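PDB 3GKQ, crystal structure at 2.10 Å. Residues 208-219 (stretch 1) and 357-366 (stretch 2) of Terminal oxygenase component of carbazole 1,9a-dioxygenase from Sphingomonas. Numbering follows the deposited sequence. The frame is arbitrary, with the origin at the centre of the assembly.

Stretch 1, residues 208-219: APGDPEQLTRSV
Stretch 2 357-366: FESDRAIIEW

How do the two backbones lie against each other? Stretch 1 passes from P209 through a loop into a strand at 216-219; stretch 2 turns from F357 into a helix that takes in 361-366 and continues beyond W366. Strand and helix run in nearly the same direction, 14° apart, with their axes 9.2 Å away at closest approach. The register is fixed by three pairs: P209 CA to S359 CA at 6.8 Å, P212 CA to R361 CA at 6.9 Å and T216 CA to A362 CA at 6.1 Å. The strand is extended (T216 phi/psi -144/165, R217 -144/129, S218 -104/150), so T216 and S218 point toward the helix while R217 between them points away. Residues 361-366 keep helical angles near -63/-40, with E365 N bonded to R361 O at 3.0 Å.

What shapes the side chain of R361? Its CB points toward stretch 1, and the chain runs t, p, t with chi4 at -78°, carrying the guanidinium to E213. There R361 NH2 donates to E213 OE1 at 3.2 Å and R361 NH1 to E213 OE2 at 3.1 Å, a two-pronged salt bridge. E213 starts with its CB pointing away, but chi1 -55° and chi2 -52°, both m, with chi3 -56°, fold its carboxylate back, and OE2 lies at the guanidinium edge, near its plane. P212 O instead sits over one face, 2.7 Å from R361 NH1; the angle is too poor for a hydrogen bond, despite the short distance. The remaining nitrogen is used within the helix, where R361 NE donates to E365 OE2 at 3.2 Å. R361 thus joins two carboxylates, one from each stretch.

How does E365 serve both its own helix and the strand? Its CB points toward stretch 1, and chi1 -76° and chi2 -56°, both m, with chi3 -55°, curl the chain so that OE2 meets R361 NE while OE1 faces two waters. Water 1 donates to E365 OE1 at 3.2 Å and to S218 OG at 2.8 Å, and is also hydrogen-bonded to T216 OG1 at 3.0 Å. Water 2 donates to E365 OE1 at 2.7 Å and to E365 O at 3.0 Å, while accepting from S218 OG at 3.0 Å. With chi1 at -68° (m), S218 places OG 3.9 Å from E365 OE1, and the waters link the two residues.

Where do the nonpolar groups pack? T216, chi1 67° (p), sets its methyl CG2 3.6 Å from A362 CA and 3.9 Å from A362 CB, while its OG1 lies 3.4 Å from E365 CG. The small alanine side chain accompanies this close approach of strand and helix. L215, chi1 -63° (m) and chi2 -178° (t), is buried and extends CD1 to 4.0 Å from E358 O and 4.2 Å from R361 CB. Farther back, P209, its ring C-gamma exo, brings CG to 4.4 Å from E358 CB.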

ATOM      1  N   ALA A 208      38.222 -20.366   6.451  1.00 45.66           N
ATOM      2  CA  ALA A 208      38.661 -21.157   5.295  1.00 46.08           C
ATOM      3  C   ALA A 208      38.371 -22.617   5.671  1.00 46.62           C
ATOM      4  O   ALA A 208      39.260 -23.340   6.123  1.00 47.60           O
ATOM      5  CB  ALA A 208      40.155 -20.955   5.044  1.00 45.24           C
ATOM      6  N   PRO A 209      37.112 -23.061   5.486  1.00 46.83           N
ATOM      7  CA  PRO A 209      36.604 -24.406   5.787  1.00 46.51           C
ATOM      8  C   PRO A 209      37.394 -25.615   5.288  1.00 48.50           C
ATOM      9  O   PRO A 209      38.104 -25.556   4.277  1.00 47.78           O
ATOM     10  CB  PRO A 209      35.190 -24.376   5.202  1.00 46.47           C
ATOM     11  CG  PRO A 209      34.796 -22.939   5.342  1.00 45.99           C
ATOM     12  CD  PRO A 209      36.049 -22.239   4.878  1.00 46.64           C
ATOM     13  N   GLY A 210      37.247 -26.722   6.014  1.00 50.43           N
ATOM     14  CA  GLY A 210      37.915 -27.951   5.635  1.00 51.43           C
ATOM     15  C   GLY A 210      36.947 -28.809   4.841  1.00 52.88           C
ATOM     16  O   GLY A 210      36.157 -28.290   4.044  1.00 52.47           O
ATOM     17  N   ASP A 211      36.998 -30.118   5.060  1.00 52.51           N
ATOM     18  CA  ASP A 211      36.115 -31.047   4.363  1.00 52.98           C
ATOM     19  C   ASP A 211      34.655 -30.665   4.596  1.00 51.25           C
ATOM     20  O   ASP A 211      34.204 -30.560   5.739  1.00 51.01           O
ATOM     21  CB  ASP A 211      36.345 -32.470   4.871  1.00 55.58           C
ATOM     22  CG  ASP A 211      36.112 -32.595   6.367  1.00 58.41           C
ATOM     23  OD1 ASP A 211      36.910 -32.030   7.151  1.00 60.23           O
ATOM     24  OD2 ASP A 211      35.123 -33.252   6.760  1.00 60.50           O
ATOM     25  N   PRO A 212      33.891 -30.462   3.511  1.00 49.96           N
ATOM     26  CA  PRO A 212      32.477 -30.094   3.642  1.00 48.91           C
ATOM     27  C   PRO A 212      31.675 -31.088   4.485  1.00 49.09           C
ATOM     28  O   PRO A 212      30.626 -30.744   5.036  1.00 46.89           O
ATOM     29  CB  PRO A 212      31.999 -30.040   2.189  1.00 48.99           C
ATOM     30  CG  PRO A 212      32.916 -31.012   1.485  1.00 49.31           C
ATOM     31  CD  PRO A 212      34.251 -30.682   2.100  1.00 48.50           C
ATOM     32  N   GLU A 213      32.193 -32.307   4.609  1.00 49.78           N
ATOM     33  CA  GLU A 213      31.514 -33.352   5.364  1.00 50.45           C
ATOM     34  C   GLU A 213      31.640 -33.295   6.890  1.00 50.07           C
ATOM     35  O   GLU A 213      30.837 -33.921   7.588  1.00 50.84           O
ATOM     36  CB  GLU A 213      31.961 -34.728   4.861  1.00 52.52           C
ATOM     37  CG  GLU A 213      31.777 -34.924   3.356  1.00 55.83           C
ATOM     38  CD  GLU A 213      30.369 -34.587   2.881  1.00 58.69           C
ATOM     39  OE1 GLU A 213      29.400 -35.177   3.411  1.00 59.51           O
ATOM     40  OE2 GLU A 213      30.232 -33.734   1.973  1.00 59.70           O
ATOM     41  N   GLN A 214      32.626 -32.572   7.423  1.00 48.54           N
ATOM     42  CA  GLN A 214      32.744 -32.483   8.883  1.00 47.56           C
ATOM     43  C   GLN A 214      32.491 -31.061   9.362  1.00 46.89           C
ATOM     44  O   GLN A 214      32.850 -30.700  10.489  1.00 46.85           O
ATOM     45  CB  GLN A 214      34.122 -32.945   9.376  1.00 48.49           C
ATOM     46  CG  GLN A 214      34.107 -33.448  10.841  1.00 50.94           C
ATOM     47  CD  GLN A 214      35.464 -33.971  11.315  1.00 52.37           C
ATOM     48  OE1 GLN A 214      36.217 -34.564  10.536  1.00 52.99           O
ATOM     49  NE2 GLN A 214      35.774 -33.767  12.599  1.00 49.25           N
ATOM     50  N   LEU A 215      31.869 -30.259   8.500  1.00 45.68           N
ATOM     51  CA  LEU A 215      31.558 -28.869   8.828  1.00 45.13           C
ATOM     52  C   LEU A 215      30.288 -28.794   9.666  1.00 45.06           C
ATOM     53  O   LEU A 215      30.019 -27.785  10.314  1.00 47.53           O
ATOM     54  CB  LEU A 215      31.373 -28.038   7.549  1.00 42.53           C
ATOM     55  CG  LEU A 215      32.568 -27.883   6.603  1.00 41.65           C
ATOM     56  CD1 LEU A 215      32.179 -26.984   5.438  1.00 41.34           C
ATOM     57  CD2 LEU A 215      33.758 -27.294   7.359  1.00 39.05           C
ATOM     58  N   THR A 216      29.505 -29.864   9.651  1.00 43.93           N
ATOM     59  CA  THR A 216      28.270 -29.887  10.414  1.00 43.04           C
ATOM     60  C   THR A 216      27.989 -31.262  10.991  1.00 42.32           C
ATOM     61  O   THR A 216      28.587 -32.260  10.585  1.00 39.50           O
ATOM     62  CB  THR A 216      27.051 -29.495   9.538  1.00 44.10           C
ATOM     63  OG1 THR A 216      26.830 -30.505   8.543  1.00 44.14           O
ATOM     64  CG2 THR A 216      27.283 -28.158   8.850  1.00 43.08           C
ATOM     65  N   ARG A 217      27.069 -31.290  11.948  1.00 41.41           N
ATOM     66  CA  ARG A 217      26.629 -32.517  12.587  1.00 42.90           C
ATOM     67  C   ARG A 217      25.139 -32.333  12.842  1.00 42.18           C
ATOM     68  O   ARG A 217      24.724 -31.315  13.388  1.00 43.16           O
ATOM     69  CB  ARG A 217      27.367 -32.745  13.911  1.00 43.95           C
ATOM     70  CG  ARG A 217      26.970 -34.043  14.610  1.00 47.56           C
ATOM     71  CD  ARG A 217      27.953 -34.419  15.717  1.00 49.80           C
ATOM     72  NE  ARG A 217      27.927 -33.497  16.853  1.00 50.71           N
ATOM     73  CZ  ARG A 217      26.944 -33.438  17.748  1.00 51.91           C
ATOM     74  NH1 ARG A 217      25.895 -34.248  17.645  1.00 51.34           N
ATOM     75  NH2 ARG A 217      27.015 -32.573  18.753  1.00 51.95           N
ATOM     76  N   SER A 218      24.335 -33.305  12.427  1.00 43.14           N
ATOM     77  CA  SER A 218      22.895 -33.232  12.625  1.00 44.21           C
ATOM     78  C   SER A 218      22.442 -34.143  13.755  1.00 46.17           C
ATOM     79  O   SER A 218      23.049 -35.188  14.011  1.00 47.35           O
ATOM     80  CB  SER A 218      22.157 -33.622  11.341  1.00 43.63           C
ATOM     81  OG  SER A 218      22.348 -32.653  10.324  1.00 45.63           O
ATOM     82  N   VAL A 219      21.370 -33.733  14.426  1.00 46.25           N
ATOM     83  CA  VAL A 219      20.779 -34.484  15.528  1.00 45.70           C
ATOM     84  C   VAL A 219      19.319 -34.679  15.136  1.00 46.04           C
ATOM     85  O   VAL A 219      18.568 -33.710  15.024  1.00 45.79           O
ATOM     86  CB  VAL A 219      20.852 -33.686  16.840  1.00 45.32           C
ATOM     87  CG1 VAL A 219      20.267 -34.498  17.980  1.00 46.45           C
ATOM     88  CG2 VAL A 219      22.294 -33.315  17.132  1.00 44.80           C
ATOM     89  N   PHE A 357      28.394 -20.536  -1.264  1.00 34.07           N
ATOM     90  CA  PHE A 357      29.779 -20.982  -1.219  1.00 34.88           C
ATOM     91  C   PHE A 357      30.005 -21.897  -0.013  1.00 35.24           C
ATOM     92  O   PHE A 357      29.070 -22.174   0.750  1.00 34.05           O
ATOM     93  CB  PHE A 357      30.780 -19.797  -1.303  1.00 33.37           C
ATOM     94  CG  PHE A 357      30.843 -18.905  -0.085  1.00 34.08           C
ATOM     95  CD1 PHE A 357      29.738 -18.701   0.733  1.00 32.75           C
ATOM     96  CD2 PHE A 357      32.018 -18.204   0.194  1.00 32.60           C
ATOM     97  CE1 PHE A 357      29.800 -17.805   1.808  1.00 34.86           C
ATOM     98  CE2 PHE A 357      32.092 -17.305   1.263  1.00 32.93           C
ATOM     99  CZ  PHE A 357      30.983 -17.104   2.073  1.00 33.13           C
ATOM    100  N   GLU A 358      31.231 -22.388   0.133  1.00 35.05           N
ATOM    101  CA  GLU A 358      31.589 -23.333   1.188  1.00 33.74           C
ATOM    102  C   GLU A 358      30.955 -23.196   2.577  1.00 33.34           C
ATOM    103  O   GLU A 358      30.455 -24.180   3.125  1.00 32.31           O
ATOM    104  CB  GLU A 358      33.117 -23.392   1.331  1.00 33.92           C
ATOM    105  CG  GLU A 358      33.840 -23.937   0.099  1.00 34.02           C
ATOM    106  CD  GLU A 358      34.024 -22.904  -1.010  1.00 35.77           C
ATOM    107  OE1 GLU A 358      33.601 -21.738  -0.843  1.00 33.93           O
ATOM    108  OE2 GLU A 358      34.605 -23.261  -2.056  1.00 36.03           O
ATOM    109  N   SER A 359      30.971 -22.001   3.154  1.00 32.21           N
ATOM    110  CA  SER A 359      30.407 -21.839   4.491  1.00 33.39           C
ATOM    111  C   SER A 359      28.888 -21.973   4.547  1.00 33.01           C
ATOM    112  O   SER A 359      28.303 -22.005   5.630  1.00 32.47           O
ATOM    113  CB  SER A 359      30.835 -20.497   5.090  1.00 35.19           C
ATOM    114  OG  SER A 359      30.593 -19.432   4.195  1.00 37.88           O
ATOM    115  N   ASP A 360      28.248 -22.057   3.384  1.00 32.31           N
ATOM    116  CA  ASP A 360      26.798 -22.190   3.345  1.00 31.26           C
ATOM    117  C   ASP A 360      26.332 -23.628   3.504  1.00 31.70           C
ATOM    118  O   ASP A 360      25.131 -23.896   3.515  1.00 32.62           O
ATOM    119  CB  ASP A 360      26.243 -21.593   2.051  1.00 29.40           C
ATOM    120  CG  ASP A 360      26.390 -20.087   2.007  1.00 30.02           C
ATOM    121  OD1 ASP A 360      26.044 -19.433   3.020  1.00 29.27           O
ATOM    122  OD2 ASP A 360      26.841 -19.558   0.973  1.00 26.06           O
ATOM    123  N   ARG A 361      27.278 -24.554   3.636  1.00 30.90           N
ATOM    124  CA  ARG A 361      26.932 -25.961   3.818  1.00 31.09           C
ATOM    125  C   ARG A 361      26.064 -26.112   5.067  1.00 30.02           C
ATOM    126  O   ARG A 361      25.159 -26.943   5.111  1.00 29.94           O
ATOM    127  CB  ARG A 361      28.205 -26.804   3.965  1.00 33.97           C
ATOM    128  CG  ARG A 361      27.966 -28.274   4.340  1.00 39.09           C
ATOM    129  CD  ARG A 361      27.116 -29.003   3.303  1.00 44.29           C
ATOM    130  NE  ARG A 361      26.916 -30.409   3.653  1.00 50.22           N
ATOM    131  CZ  ARG A 361      27.821 -31.368   3.473  1.00 52.96           C
ATOM    132  NH1 ARG A 361      29.004 -31.084   2.937  1.00 55.30           N
ATOM    133  NH2 ARG A 361      27.547 -32.616   3.836  1.00 54.80           N
ATOM    134  N   ALA A 362      26.339 -25.297   6.079  1.00 28.89           N
ATOM    135  CA  ALA A 362      25.584 -25.349   7.327  1.00 28.34           C
ATOM    136  C   ALA A 362      24.104 -24.987   7.145  1.00 27.29           C
ATOM    137  O   ALA A 362      23.224 -25.709   7.613  1.00 26.61           O
ATOM    138  CB  ALA A 362      26.225 -24.426   8.362  1.00 28.21           C
ATOM    139  N   ILE A 363      23.829 -23.873   6.471  1.00 26.59           N
ATOM    140  CA  ILE A 363      22.447 -23.453   6.262  1.00 27.21           C
ATOM    141  C   ILE A 363      21.708 -24.490   5.418  1.00 27.79           C
ATOM    142  O   ILE A 363      20.524 -24.756   5.636  1.00 28.00           O
ATOM    143  CB  ILE A 363      22.360 -22.062   5.571  1.00 28.23           C
ATOM    144  CG1 ILE A 363      20.929 -21.525   5.661  1.00 29.08           C
ATOM    145  CG2 ILE A 363      22.744 -22.167   4.112  1.00 30.12           C
ATOM    146  CD1 ILE A 363      20.433 -21.351   7.091  1.00 28.12           C
ATOM    147  N   ILE A 364      22.411 -25.080   4.459  1.00 27.97           N
ATOM    148  CA  ILE A 364      21.816 -26.098   3.609  1.00 29.43           C
ATOM    149  C   ILE A 364      21.399 -27.300   4.456  1.00 29.84           C
ATOM    150  O   ILE A 364      20.340 -27.886   4.232  1.00 29.72           O
ATOM    151  CB  ILE A 364      22.803 -26.543   2.508  1.00 31.57           C
ATOM    152  CG1 ILE A 364      23.016 -25.393   1.521  1.00 33.00           C
ATOM    153  CG2 ILE A 364      22.264 -27.764   1.773  1.00 32.90           C
ATOM    154  CD1 ILE A 364      24.109 -25.653   0.506  1.00 37.56           C
ATOM    155  N   GLU A 365      22.223 -27.662   5.433  1.00 30.30           N
ATOM    156  CA  GLU A 365      21.899 -28.788   6.301  1.00 30.76           C
ATOM    157  C   GLU A 365      20.666 -28.459   7.134  1.00 29.29           C
ATOM    158  O   GLU A 365      19.856 -29.339   7.429  1.00 28.66           O
ATOM    159  CB  GLU A 365      23.077 -29.130   7.223  1.00 34.18           C
ATOM    160  CG  GLU A 365      24.205 -29.868   6.524  1.00 40.91           C
ATOM    161  CD  GLU A 365      23.728 -31.147   5.855  1.00 44.04           C
ATOM    162  OE1 GLU A 365      23.118 -31.992   6.545  1.00 44.85           O
ATOM    163  OE2 GLU A 365      23.962 -31.304   4.639  1.00 46.36           O
ATOM    164  N   TRP A 366      20.528 -27.195   7.516  1.00 28.04           N
ATOM    165  CA  TRP A 366      19.370 -26.767   8.295  1.00 28.39           C
ATOM    166  C   TRP A 366      18.097 -26.853   7.444  1.00 27.81           C
ATOM    167  O   TRP A 366      17.072 -27.362   7.894  1.00 28.18           O
ATOM    168  CB  TRP A 366      19.576 -25.337   8.813  1.00 27.84           C
ATOM    169  CG  TRP A 366      18.308 -24.533   8.925  1.00 28.40           C
ATOM    170  CD1 TRP A 366      17.917 -23.505   8.110  1.00 27.47           C
ATOM    171  CD2 TRP A 366      17.253 -24.713   9.879  1.00 27.37           C
ATOM    172  NE1 TRP A 366      16.686 -23.035   8.499  1.00 28.95           N
ATOM    173  CE2 TRP A 366      16.254 -23.756   9.581  1.00 28.64           C
ATOM    174  CE3 TRP A 366      17.052 -25.588  10.955  1.00 27.92           C
ATOM    175  CZ2 TRP A 366      15.070 -23.650  10.321  1.00 28.72           C
ATOM    176  CZ3 TRP A 366      15.873 -25.483  11.692  1.00 27.77           C
ATOM    177  CH2 TRP A 366      14.898 -24.520  11.369  1.00 27.70           C
TER
HETATM  178  O   HOH W   1      24.857 -32.640   9.103  1.00 50.44           O
HETATM  179  O   HOH W   2      20.708 -32.197   7.812  1.00 54.07           O